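Local coordinates for FBP protein (Leishmania major, PDB 5OEZ) that probably hydrolyses fructose 1,6-bisphosphate to fructose 6-phosphate and phosphate in gluconeogenesis, as a metal-dependent tetrameric enzyme under allosteric control, at residues T11-I16 and L31-Q36; F116-D121 and L282-P287; A155-L160 and Q309-L314; K161-V166 and N303-E308. All coordinates share one frame; numbering follows the deposited sequence.

How the contacts relate
From the N terminus, contact 1 closes first, a short hairpin of two helices completed before any of the others opens. The remaining three are long-range. Residues 116-121, 155-160 and 161-166 come from the N-terminal region, and their partners follow more than a hundred residues later. Contact 4 is nested inside the loop closed by contact 3, whereas contact 2 crosses both, its segments alternating with theirs. Contact 2 sets an inner strand, 113-121, against helix 281-294, and contacts 3 and 4 fasten the end of helix 150-158 and the turn after it to the loop between strands 298-300 and 317-323. These three touch one another; contact 1 stands apart.

Contact 1. Residues T11-I16 and L31-Q36; sequences TLTQYI and LMMAIQ
Leu12 and Thr13 meet Gln36 where helix 27-47 comes back beside helix 12-18, the closer end of a contact that thins toward Ile16 and Met32. The short segments run nearly antiparallel, at 161°, yet their axes stay 10.4 Å apart, so long side chains have to bridge the gap. Gln36 does most of this. Its chain is extended beyond CG and brings the amide to Leu12, whose CD2 lies 3.8 Å from Gln36 CD, while Leu12 CB sits against OE1. Thr13 grips the same amide: Gln36 NE2 donates to Thr13 OG1 at 3.2 Å with an N-H...O angle of 165°, and the hydroxyl lies close to the amide plane. A weak second bond from Gln36 NE2 to Met32 O, 3.3 Å, leads back to its own helix, and the two together would restrain the amide.

One turn further the fit is thinner. Ile16 CD1 touches Met32 CG at 4.1 Å, the two side chains crossing at about a right angle, and Met33 SD comes within 4.3 Å of Thr13 OG1. Leu12, Ile16 and Met32 all rest on Leu181 of the sheet below, while Thr13 remains partly exposed and Met33 packs on Met33 of the second subunit. Thr11 and Gln14 fix the start of the first helix as a capping box, Gln14 N bonding to Thr11 OG1 at 3.1 Å and Thr11 N in turn to Gln14 OE1 at 3.0 Å. The whole is a helical hairpin laid on a sheet, and through Ile16, which touches Phe28 and Thr29, it forms part of the allosteric AMP site.

Contact 2. Residues F116-D121 and L282-P287; sequences FFDPLD and LYEAAP
Phe116 and Leu282 form the apolar end of this contact, between a strand and a helix set at 98° to each other. Leu282 CD1 lies over one face of the Phe116 ring, 4.1 Å from its centroid, a CH-pi contact. Tyr283 comes to the edge of the same ring instead, with its CE1 4.0 Å from Phe116 CD1.

Van der Waals contact with the main chain makes a second group. Tyr283 CD1 approaches Phe117 O at 3.7 Å, and Phe117 N lies in the plane of the tyrosine ring at its edge. The backbones come close here, Phe117 CA to Tyr283 CA 5.1 Å, where the helix carries a wider, pi-type turn at 282-285.

Charge makes the third. Asp118 CG is anti to the backbone N (chi1 -178°), and Glu284 is extended beyond CG. Asp118 OD2 and Glu284 OE2 lie 3.0 Å apart, two acceptors with no bond between them, their carboxylate planes 48° apart. Both residues are manganese ligands in the metal-bound enzyme, as is nearby Glu97, so the cluster is the metal site without its ions.

Within the fold, strand 113-121 runs between strands 91-96 and 132-140. Helix 281-294 covers one side of it, while Phe117, pointing away, meets Phe81 of helix 72-87 on the other.

Contact 3. Residues A155-L160 and Q309-L314; sequences AVIRML and QSITRL
Ile311 lays its side chain against Ile157 and the carbonyl of Leu160. Its CD1 lies 3.3 Å from Leu160 O, and its CB 3.6 Å from Ile157 O, so the branched chain is set against the main-chain carbonyls of Ile157 and Leu160. The CG2 atoms of Ile157 and Ile311 are modelled so near each other that their exact spacing is doubtful. The backbone adds a CA-H...O contact, Arg158 CA to Ile311 O, at 3.3 Å and nearly straight. Beside it the Arg158 chain bends at chi2, and Thr312 O comes to the edge of the guanidinium, 3.9 Å from NE.

One shell out, Leu160 N bonds to Ile157 O at 3.1 Å, within the turn that follows. Gln316 holds the other partner: its side chain bonds to Ser310 O and to the backbone N of both Thr312 and Arg313. Beneath, Ile157 rests on Leu114 and Phe116, and Ile311 on Leu281. What results is a packing contact through one isoleucine that joins an irregular loop of the C-terminal region to helix 150-158 of the N-terminal region.

Contact 4. Residues K161-V166 and N303-E308; sequences KGTDMV and NGRILE
Gly162 and Leu307 meet in a close, partly buried loop-to-loop contact between the chain leading from helix 150-158 to strand 167-173 and that from strand 298-300 to strand 317-323. Their CA atoms are just 4.1 Å apart, and with no side chain on Gly162, Leu307 CD2 can lie 3.8 Å from Gly162 CA. Met165, bent at chi3, brings its CE to Leu307 CD2 at 3.9 Å, and the two side chains cross at about a right angle.

The carbonyl of Leu307 is the polar centre. Thr163 N donates to Leu307 O in a weak bond of 3.2 Å, strongly bent at 127°, while Thr163 CG2 also closes on this oxygen. Further along, Lys161 brings CD and CE to Glu308 O, CE at 3.4 Å.

Each loop is braced from within. Asp164 OD2 takes Lys161 N on its anti lone pair at 3.0 Å, and Arg305 NH1 forms a salt bridge with Glu308 OE2 at 3.1 Å; Arg305 NH2 forms a further salt bridge with Glu293. Met165 and Leu307 also touch helix 281-294, at Ala286 and Glu293 respectively. Thus the 3-10 turn at 162-164 of the N-terminal region docks on the C-terminal loop between strands 298-300 and 317-323.

Contact 1. Residues T11-I16 and L31-Q36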
loop_
_atom_site.group_PDB
_atom_site.type_symbol
_atom_site.label_atom_id
_atom_site.label_comp_id
_atom_site.label_asym_id
_atom_site.label_seq_id
_atom_site.Cartn_x
_atom_site.Cartn_y
_atom_site.Cartn_z
ATOM N N THR C 11 -12.129 -1.318 14.893
ATOM C CA THR C 11 -10.826 -0.685 15.044
ATOM C C THR C 11 -10.398 -0.571 16.520
ATOM O O THR C 11 -11.214 -0.660 17.446
ATOM C CB THR C 11 -10.755 0.715 14.418
ATOM O OG1 THR C 11 -11.549 1.638 15.181
ATOM C CG2 THR C 11 -11.212 0.677 12.953
ATOM N N LEU C 12 -9.097 -0.385 16.714
ATOM C CA LEU C 12 -8.510 -0.183 18.044
ATOM C C LEU C 12 -9.124 1.021 18.751
ATOM O O LEU C 12 -9.548 0.931 19.894
ATOM C CB LEU C 12 -6.999 -0.022 17.938
ATOM C CG LEU C 12 -6.223 0.274 19.232
ATOM C CD1 LEU C 12 -6.649 -0.612 20.393
ATOM C CD2 LEU C 12 -4.725 0.112 18.989
ATOM N N THR C 13 -9.240 2.122 18.024
ATOM C CA THR C 13 -9.907 3.320 18.515
ATOM C C THR C 13 -11.335 3.039 18.992
ATOM O O THR C 13 -11.744 3.551 20.036
ATOM C CB THR C 13 -9.880 4.415 17.427
ATOM O OG1 THR C 13 -8.531 4.833 17.235
ATOM C CG2 THR C 13 -10.718 5.616 17.805
ATOM N N GLN C 14 -12.107 2.292 18.204
ATOM C CA GLN C 14 -13.479 1.937 18.587
ATOM C C GLN C 14 -13.475 1.101 19.861
ATOM O O GLN C 14 -14.275 1.327 20.744
ATOM C CB GLN C 14 -14.172 1.119 17.498
ATOM C CG GLN C 14 -14.855 1.906 16.405
ATOM C CD GLN C 14 -15.427 0.979 15.338
ATOM O OE1 GLN C 14 -14.774 0.021 14.905
ATOM N NE2 GLN C 14 -16.640 1.257 14.907
ATOM N N TYR C 15 -12.597 0.110 19.905
ATOM C CA TYR C 15 -12.468 -0.773 21.061
ATOM C C TYR C 15 -12.174 0.026 22.353
ATOM O O TYR C 15 -12.805 -0.196 23.370
ATOM C CB TYR C 15 -11.376 -1.830 20.785
ATOM C CG TYR C 15 -11.040 -2.751 21.944
ATOM C CD1 TYR C 15 -10.039 -2.421 22.871
ATOM C CD2 TYR C 15 -11.724 -3.947 22.117
ATOM C CE1 TYR C 15 -9.741 -3.261 23.936
ATOM C CE2 TYR C 15 -11.437 -4.792 23.180
ATOM C CZ TYR C 15 -10.452 -4.444 24.082
ATOM O OH TYR C 15 -10.188 -5.285 25.127
ATOM N N ILE C 16 -11.244 0.971 22.273
ATOM C CA ILE C 16 -10.868 1.823 23.410
ATOM C C ILE C 16 -12.047 2.679 23.878
ATOM O O ILE C 16 -12.303 2.770 25.084
ATOM C CB ILE C 16 -9.686 2.757 23.058
ATOM C CG1 ILE C 16 -8.409 1.963 22.749
ATOM C CG2 ILE C 16 -9.405 3.759 24.165
ATOM C CD1 ILE C 16 -7.780 1.265 23.918
ATOM N N LEU C 31 -4.322 9.491 23.826
ATOM C CA LEU C 31 -3.032 8.825 23.996
ATOM C C LEU C 31 -2.855 7.660 23.005
ATOM O O LEU C 31 -1.834 7.550 22.343
ATOM C CB LEU C 31 -2.874 8.307 25.424
ATOM C CG LEU C 31 -1.537 7.649 25.772
ATOM C CD1 LEU C 31 -0.479 8.723 25.932
ATOM C CD2 LEU C 31 -1.652 6.847 27.060
ATOM N N MET C 32 -3.848 6.789 22.925
ATOM C CA MET C 32 -3.773 5.644 22.031
ATOM C C MET C 32 -3.784 6.031 20.560
ATOM O O MET C 32 -3.193 5.321 19.759
ATOM C CB MET C 32 -4.848 4.602 22.349
ATOM C CG MET C 32 -4.646 3.911 23.696
ATOM S SD MET C 32 -2.983 3.252 23.957
ATOM C CE MET C 32 -2.681 2.296 22.452
ATOM N N MET C 33 -4.434 7.144 20.206
ATOM C CA MET C 33 -4.313 7.686 18.845
ATOM C C MET C 33 -2.887 8.041 18.533
ATOM O O MET C 33 -2.386 7.740 17.438
ATOM C CB MET C 33 -5.114 8.970 18.647
ATOM C CG MET C 33 -6.267 8.877 17.689
ATOM S SD MET C 33 -7.841 8.843 18.548
ATOM C CE MET C 33 -8.050 10.346 19.474
ATOM N N ALA C 34 -2.257 8.753 19.466
ATOM C CA ALA C 34 -0.878 9.180 19.283
ATOM C C ALA C 34 0.078 7.973 19.121
ATOM O O ALA C 34 0.979 7.997 18.271
ATOM C CB ALA C 34 -0.455 10.075 20.430
ATOM N N ILE C 35 -0.143 6.923 19.909
ATOM C CA ILE C 35 0.670 5.706 19.831
ATOM C C ILE C 35 0.468 4.967 18.507
ATOM O O ILE C 35 1.433 4.481 17.902
ATOM C CB ILE C 35 0.408 4.777 21.038
ATOM C CG1 ILE C 35 0.986 5.421 22.310
ATOM C CG2 ILE C 35 1.052 3.409 20.843
ATOM C CD1 ILE C 35 0.699 4.685 23.600
ATOM N N GLN C 36 -0.784 4.846 18.076
ATOM C CA GLN C 36 -1.079 4.218 16.790
ATOM C C GLN C 36 -0.386 4.950 15.654
ATOM O O GLN C 36 0.203 4.312 14.785
ATOM C CB GLN C 36 -2.565 4.209 16.515
ATOM C CG GLN C 36 -3.337 3.200 17.326
ATOM C CD GLN C 36 -4.814 3.308 17.014
ATOM O OE1 GLN C 36 -5.269 2.808 15.988
ATOM N NE2 GLN C 36 -5.570 3.967 17.896
#

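Contact 2. Residues F116-D121 and L282-P287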
loop_
_atom_site.group_PDB
_atom_site.type_symbol
_atom_site.label_atom_id
_atom_site.label_comp_id
_atom_site.label_asym_id
_atom_site.label_seq_id
_atom_site.Cartn_x
_atom_site.Cartn_y
_atom_site.Cartn_z
ATOM N N PHE C 116 6.429 5.671 29.596
ATOM C CA PHE C 116 7.799 5.250 29.467
ATOM C C PHE C 116 7.810 4.265 28.336
ATOM O O PHE C 116 7.055 3.298 28.370
ATOM C CB PHE C 116 8.280 4.626 30.777
ATOM C CG PHE C 116 8.297 5.609 31.889
ATOM C CD1 PHE C 116 9.379 6.451 32.052
ATOM C CD2 PHE C 116 7.200 5.752 32.721
ATOM C CE1 PHE C 116 9.398 7.401 33.062
ATOM C CE2 PHE C 116 7.203 6.702 33.727
ATOM C CZ PHE C 116 8.302 7.533 33.897
ATOM N N PHE C 117 8.649 4.515 27.335
ATOM C CA PHE C 117 8.622 3.702 26.144
ATOM C C PHE C 117 10.002 3.376 25.613
ATOM O O PHE C 117 10.939 4.129 25.799
ATOM C CB PHE C 117 7.756 4.385 25.065
ATOM C CG PHE C 117 8.305 5.697 24.582
ATOM C CD1 PHE C 117 8.035 6.883 25.258
ATOM C CD2 PHE C 117 9.103 5.747 23.452
ATOM C CE1 PHE C 117 8.562 8.089 24.810
ATOM C CE2 PHE C 117 9.642 6.948 23.015
ATOM C CZ PHE C 117 9.383 8.121 23.698
ATOM N N ASP C 118 10.111 2.200 25.003
ATOM C CA ASP C 118 11.249 1.825 24.194
ATOM C C ASP C 118 10.782 1.970 22.729
ATOM O O ASP C 118 10.023 1.138 22.240
ATOM C CB ASP C 118 11.671 0.392 24.528
ATOM C CG ASP C 118 12.906 -0.066 23.753
ATOM O OD1 ASP C 118 13.526 0.736 23.017
ATOM O OD2 ASP C 118 13.286 -1.250 23.908
ATOM N N PRO C 119 11.229 3.030 22.025
ATOM C CA PRO C 119 10.675 3.275 20.683
ATOM C C PRO C 119 11.013 2.200 19.650
ATOM O O PRO C 119 10.207 1.949 18.757
ATOM C CB PRO C 119 11.284 4.621 20.280
ATOM C CG PRO C 119 12.543 4.719 21.068
ATOM C CD PRO C 119 12.290 3.998 22.361
ATOM N N LEU C 120 12.176 1.573 19.775
ATOM C CA LEU C 120 12.591 0.530 18.851
ATOM C C LEU C 120 13.590 -0.455 19.488
ATOM O O LEU C 120 14.781 -0.224 19.476
ATOM C CB LEU C 120 13.142 1.166 17.558
ATOM C CG LEU C 120 13.224 0.244 16.348
ATOM C CD1 LEU C 120 11.844 -0.230 15.913
ATOM C CD2 LEU C 120 13.907 1.000 15.225
ATOM N N ASP C 121 13.065 -1.548 20.034
ATOM C CA ASP C 121 13.858 -2.672 20.519
ATOM C C ASP C 121 14.383 -3.527 19.354
ATOM O O ASP C 121 13.639 -3.864 18.430
ATOM C CB ASP C 121 13.028 -3.548 21.494
ATOM C CG ASP C 121 13.483 -5.012 21.534
ATOM O OD1 ASP C 121 14.518 -5.305 22.169
ATOM O OD2 ASP C 121 12.794 -5.874 20.932
ATOM N N LEU C 282 11.510 -0.031 33.887
ATOM C CA LEU C 282 10.442 0.878 33.481
ATOM C C LEU C 282 10.048 0.786 32.014
ATOM O O LEU C 282 8.858 0.815 31.680
ATOM C CB LEU C 282 10.834 2.325 33.742
ATOM C CG LEU C 282 10.549 2.888 35.128
ATOM C CD1 LEU C 282 10.893 4.369 35.160
ATOM C CD2 LEU C 282 9.100 2.699 35.562
ATOM N N TYR C 283 11.052 0.698 31.153
ATOM C CA TYR C 283 10.845 0.816 29.725
ATOM C C TYR C 283 10.446 -0.498 29.035
ATOM O O TYR C 283 9.781 -0.454 28.005
ATOM C CB TYR C 283 12.102 1.378 29.070
ATOM C CG TYR C 283 12.573 2.681 29.665
ATOM C CD1 TYR C 283 11.993 3.897 29.298
ATOM C CD2 TYR C 283 13.611 2.708 30.567
ATOM C CE1 TYR C 283 12.444 5.096 29.841
ATOM C CE2 TYR C 283 14.062 3.897 31.110
ATOM C CZ TYR C 283 13.473 5.087 30.741
ATOM O OH TYR C 283 13.933 6.251 31.287
ATOM N N GLU C 284 10.864 -1.643 29.593
ATOM C CA GLU C 284 10.733 -2.963 28.955
ATOM C C GLU C 284 10.134 -4.018 29.881
ATOM O O GLU C 284 9.096 -4.589 29.565
ATOM C CB GLU C 284 12.099 -3.474 28.459
ATOM C CG GLU C 284 12.794 -2.552 27.463
ATOM C CD GLU C 284 14.271 -2.873 27.243
ATOM O OE1 GLU C 284 14.945 -3.422 28.146
ATOM O OE2 GLU C 284 14.779 -2.551 26.147
ATOM N N ALA C 285 10.800 -4.313 30.997
ATOM C CA ALA C 285 10.400 -5.460 31.822
ATOM C C ALA C 285 9.017 -5.306 32.493
ATOM O O ALA C 285 8.206 -6.220 32.435
ATOM C CB ALA C 285 11.473 -5.768 32.859
ATOM N N ALA C 286 8.750 -4.170 33.120
ATOM C CA ALA C 286 7.438 -3.956 33.784
ATOM C C ALA C 286 6.235 -3.910 32.813
ATOM O O ALA C 286 5.241 -4.580 33.051
ATOM C CB ALA C 286 7.468 -2.714 34.673
ATOM N N PRO C 287 6.326 -3.154 31.710
ATOM C CA PRO C 287 5.251 -3.270 30.687
ATOM C C PRO C 287 4.996 -4.701 30.158
ATOM O O PRO C 287 3.857 -5.147 30.138
ATOM C CB PRO C 287 5.758 -2.387 29.554
ATOM C CG PRO C 287 6.646 -1.393 30.226
ATOM C CD PRO C 287 7.323 -2.144 31.319
#

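Contact 3. Residues A155-L160 and Q309-L314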
loop_
_atom_site.group_PDB
_atom_site.type_symbol
_atom_site.label_atom_id
_atom_site.label_comp_id
_atom_site.label_asym_id
_atom_site.label_seq_id
_atom_site.Cartn_x
_atom_site.Cartn_y
_atom_site.Cartn_z
ATOM N N ALA C 155 11.000 12.471 41.829
ATOM C CA ALA C 155 10.369 12.100 43.090
ATOM C C ALA C 155 9.127 11.240 42.891
ATOM O O ALA C 155 8.939 10.266 43.616
ATOM C CB ALA C 155 10.029 13.338 43.906
ATOM N N VAL C 156 8.309 11.564 41.889
ATOM C CA VAL C 156 7.069 10.819 41.640
ATOM C C VAL C 156 7.320 9.361 41.283
ATOM O O VAL C 156 6.684 8.473 41.857
ATOM C CB VAL C 156 6.184 11.504 40.573
ATOM C CG1 VAL C 156 5.048 10.597 40.094
ATOM C CG2 VAL C 156 5.605 12.788 41.137
ATOM N N ILE C 157 8.227 9.101 40.351
ATOM C CA ILE C 157 8.488 7.722 39.926
ATOM C C ILE C 157 9.025 6.819 41.042
ATOM O O ILE C 157 8.696 5.624 41.073
ATOM C CB ILE C 157 9.386 7.746 38.660
ATOM C CG1 ILE C 157 8.541 8.018 37.435
ATOM C CG2 ILE C 157 10.210 6.498 38.495
ATOM C CD1 ILE C 157 7.583 6.911 37.103
ATOM N N ARG C 158 9.792 7.384 41.974
ATOM C CA ARG C 158 10.212 6.661 43.187
ATOM C C ARG C 158 9.058 6.185 44.090
ATOM O O ARG C 158 9.231 5.252 44.865
ATOM C CB ARG C 158 11.196 7.497 44.017
ATOM C CG ARG C 158 12.640 7.445 43.475
ATOM C CD ARG C 158 13.304 8.797 43.764
ATOM N NE ARG C 158 14.628 9.095 43.203
ATOM C CZ ARG C 158 15.164 10.321 43.122
ATOM N NH1 ARG C 158 14.538 11.410 43.577
ATOM N NH2 ARG C 158 16.368 10.465 42.568
ATOM N N MET C 159 7.902 6.839 44.014
ATOM C CA MET C 159 6.707 6.413 44.757
ATOM C C MET C 159 5.885 5.312 44.059
ATOM O O MET C 159 5.001 4.735 44.688
ATOM C CB MET C 159 5.801 7.621 45.031
ATOM C CG MET C 159 6.436 8.705 45.896
ATOM S SD MET C 159 5.229 9.884 46.557
ATOM C CE MET C 159 4.307 10.293 45.082
ATOM N N LEU C 160 6.174 5.012 42.792
ATOM C CA LEU C 160 5.352 4.086 41.997
ATOM C C LEU C 160 5.906 2.669 41.922
ATOM O O LEU C 160 7.090 2.436 42.184
ATOM C CB LEU C 160 5.172 4.642 40.581
ATOM C CG LEU C 160 4.444 5.993 40.503
ATOM C CD1 LEU C 160 4.497 6.533 39.085
ATOM C CD2 LEU C 160 3.000 5.892 40.990
ATOM N N GLN C 309 8.404 -4.904 42.257
ATOM C CA GLN C 309 9.688 -4.244 42.552
ATOM C C GLN C 309 9.527 -2.737 42.674
ATOM O O GLN C 309 8.780 -2.124 41.911
ATOM C CB GLN C 309 10.731 -4.540 41.483
ATOM C CG GLN C 309 11.133 -6.004 41.396
ATOM C CD GLN C 309 12.065 -6.281 40.223
ATOM O OE1 GLN C 309 12.680 -5.365 39.668
ATOM N NE2 GLN C 309 12.198 -7.555 39.854
ATOM N N SER C 310 10.237 -2.150 43.634
ATOM C CA SER C 310 10.274 -0.693 43.789
ATOM C C SER C 310 11.146 -0.057 42.708
ATOM O O SER C 310 12.179 -0.615 42.328
ATOM C CB SER C 310 10.826 -0.304 45.161
ATOM O OG SER C 310 9.980 -0.742 46.194
ATOM N N ILE C 311 10.713 1.096 42.214
ATOM C CA ILE C 311 11.517 1.906 41.322
ATOM C C ILE C 311 12.350 2.865 42.174
ATOM O O ILE C 311 11.821 3.786 42.796
ATOM C CB ILE C 311 10.650 2.652 40.275
ATOM C CG1 ILE C 311 10.051 1.654 39.280
ATOM C CG2 ILE C 311 11.476 3.693 39.523
ATOM C CD1 ILE C 311 8.553 1.490 39.387
ATOM N N THR C 312 13.650 2.608 42.218
ATOM C CA THR C 312 14.626 3.477 42.877
ATOM C C THR C 312 15.300 4.396 41.847
ATOM O O THR C 312 15.780 5.463 42.202
ATOM C CB THR C 312 15.706 2.624 43.604
ATOM O OG1 THR C 312 16.556 1.988 42.642
ATOM C CG2 THR C 312 15.074 1.520 44.469
ATOM N N ARG C 313 15.335 3.969 40.578
ATOM C CA ARG C 313 16.169 4.572 39.538
ATOM C C ARG C 313 15.479 4.521 38.178
ATOM O O ARG C 313 14.903 3.524 37.833
ATOM C CB ARG C 313 17.498 3.837 39.483
ATOM C CG ARG C 313 18.569 4.461 40.332
ATOM C CD ARG C 313 19.741 3.526 40.264
ATOM N NE ARG C 313 19.361 2.228 40.785
ATOM C CZ ARG C 313 19.745 1.045 40.316
ATOM N NH1 ARG C 313 20.576 0.913 39.273
ATOM N NH2 ARG C 313 19.278 -0.034 40.910
ATOM N N LEU C 314 15.529 5.605 37.419
ATOM C CA LEU C 314 14.905 5.654 36.110
ATOM C C LEU C 314 15.416 4.553 35.162
ATOM O O LEU C 314 14.621 3.951 34.425
ATOM C CB LEU C 314 15.101 7.053 35.547
ATOM C CG LEU C 314 14.690 7.443 34.148
ATOM C CD1 LEU C 314 13.175 7.350 34.035
ATOM C CD2 LEU C 314 15.212 8.832 33.771
#

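Contact 4. Residues K161-V166 and N303-E308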
loop_
_atom_site.group_PDB
_atom_site.type_symbol
_atom_site.label_atom_id
_atom_site.label_comp_id
_atom_site.label_asym_id
_atom_site.label_seq_id
_atom_site.Cartn_x
_atom_site.Cartn_y
_atom_site.Cartn_z
ATOM N N LYS C 161 5.027 1.726 41.591
ATOM C CA LYS C 161 5.412 0.342 41.277
ATOM C C LYS C 161 4.685 -0.106 40.019
ATOM O O LYS C 161 3.717 0.528 39.590
ATOM C CB LYS C 161 5.052 -0.618 42.414
ATOM C CG LYS C 161 5.878 -0.474 43.685
ATOM C CD LYS C 161 5.621 -1.659 44.621
ATOM C CE LYS C 161 6.578 -1.713 45.838
ATOM N NZ LYS C 161 6.010 -2.084 47.168
ATOM N N GLY C 162 5.140 -1.217 39.447
ATOM C CA GLY C 162 4.467 -1.836 38.316
ATOM C C GLY C 162 3.002 -2.168 38.566
ATOM O O GLY C 162 2.198 -2.141 37.640
ATOM N N THR C 163 2.653 -2.455 39.821
ATOM C CA THR C 163 1.278 -2.769 40.208
ATOM C C THR C 163 0.320 -1.575 40.095
ATOM O O THR C 163 -0.886 -1.784 40.075
ATOM C CB THR C 163 1.206 -3.356 41.647
ATOM O OG1 THR C 163 1.935 -2.515 42.544
ATOM C CG2 THR C 163 1.807 -4.759 41.689
ATOM N N ASP C 164 0.855 -0.350 40.027
ATOM C CA ASP C 164 0.079 0.895 39.803
ATOM C C ASP C 164 -0.101 1.260 38.314
ATOM O O ASP C 164 -0.755 2.254 37.986
ATOM C CB ASP C 164 0.797 2.075 40.475
ATOM C CG ASP C 164 0.970 1.885 41.976
ATOM O OD1 ASP C 164 -0.063 1.702 42.653
ATOM O OD2 ASP C 164 2.128 1.934 42.470
ATOM N N MET C 165 0.515 0.485 37.427
ATOM C CA MET C 165 0.504 0.760 35.998
ATOM C C MET C 165 -0.928 0.585 35.473
ATOM O O MET C 165 -1.545 -0.446 35.689
ATOM C CB MET C 165 1.492 -0.186 35.284
ATOM C CG MET C 165 2.014 0.265 33.928
ATOM S SD MET C 165 3.022 -0.976 33.052
ATOM C CE MET C 165 3.896 -1.742 34.408
ATOM N N VAL C 166 -1.447 1.598 34.791
ATOM C CA VAL C 166 -2.814 1.524 34.247
ATOM C C VAL C 166 -2.907 0.905 32.842
ATOM O O VAL C 166 -3.951 0.377 32.492
ATOM C CB VAL C 166 -3.551 2.867 34.242
ATOM C CG1 VAL C 166 -3.524 3.489 35.627
ATOM C CG2 VAL C 166 -2.965 3.791 33.199
ATOM N N ASN C 303 13.724 -11.767 42.593
ATOM C CA ASN C 303 13.036 -11.939 43.866
ATOM C C ASN C 303 11.542 -11.619 43.742
ATOM O O ASN C 303 11.056 -10.628 44.278
ATOM C CB ASN C 303 13.716 -11.026 44.889
ATOM C CG ASN C 303 13.132 -11.144 46.287
ATOM O OD1 ASN C 303 12.350 -12.048 46.584
ATOM N ND2 ASN C 303 13.514 -10.216 47.153
ATOM N N GLY C 304 10.819 -12.502 43.061
ATOM C CA GLY C 304 9.368 -12.411 42.931
ATOM C C GLY C 304 8.943 -11.637 41.704
ATOM O O GLY C 304 9.728 -11.423 40.768
ATOM N N ARG C 305 7.692 -11.202 41.743
ATOM C CA ARG C 305 7.055 -10.523 40.627
ATOM C C ARG C 305 7.791 -9.252 40.253
ATOM O O ARG C 305 8.093 -8.436 41.116
ATOM C CB ARG C 305 5.599 -10.167 40.983
ATOM C CG ARG C 305 4.665 -11.368 41.110
ATOM C CD ARG C 305 3.339 -10.961 41.720
ATOM N NE ARG C 305 2.571 -10.104 40.816
ATOM C CZ ARG C 305 1.682 -9.177 41.179
ATOM N NH1 ARG C 305 1.405 -8.914 42.453
ATOM N NH2 ARG C 305 1.057 -8.477 40.245
ATOM N N ILE C 306 8.044 -9.086 38.955
ATOM C CA ILE C 306 8.585 -7.843 38.403
ATOM C C ILE C 306 7.739 -6.635 38.837
ATOM O O ILE C 306 8.287 -5.596 39.214
ATOM C CB ILE C 306 8.615 -7.880 36.849
ATOM C CG1 ILE C 306 9.580 -8.950 36.315
ATOM C CG2 ILE C 306 9.000 -6.526 36.253
ATOM C CD1 ILE C 306 11.040 -8.731 36.643
ATOM N N LEU C 307 6.413 -6.779 38.769
ATOM C CA LEU C 307 5.486 -5.687 39.081
ATOM C C LEU C 307 5.527 -5.226 40.525
ATOM O O LEU C 307 5.188 -4.074 40.803
ATOM C CB LEU C 307 4.052 -6.054 38.692
ATOM C CG LEU C 307 3.794 -6.277 37.192
ATOM C CD1 LEU C 307 2.322 -6.582 36.953
ATOM C CD2 LEU C 307 4.233 -5.086 36.352
ATOM N N GLU C 308 5.973 -6.092 41.429
ATOM C CA GLU C 308 6.137 -5.724 42.856
ATOM C C GLU C 308 7.470 -5.030 43.200
ATOM O O GLU C 308 7.633 -4.598 44.329
ATOM C CB GLU C 308 5.963 -6.948 43.767
ATOM C CG GLU C 308 4.530 -7.452 43.894
ATOM C CD GLU C 308 4.403 -8.731 44.729
ATOM O OE1 GLU C 308 5.426 -9.229 45.255
ATOM O OE2 GLU C 308 3.271 -9.254 44.857
#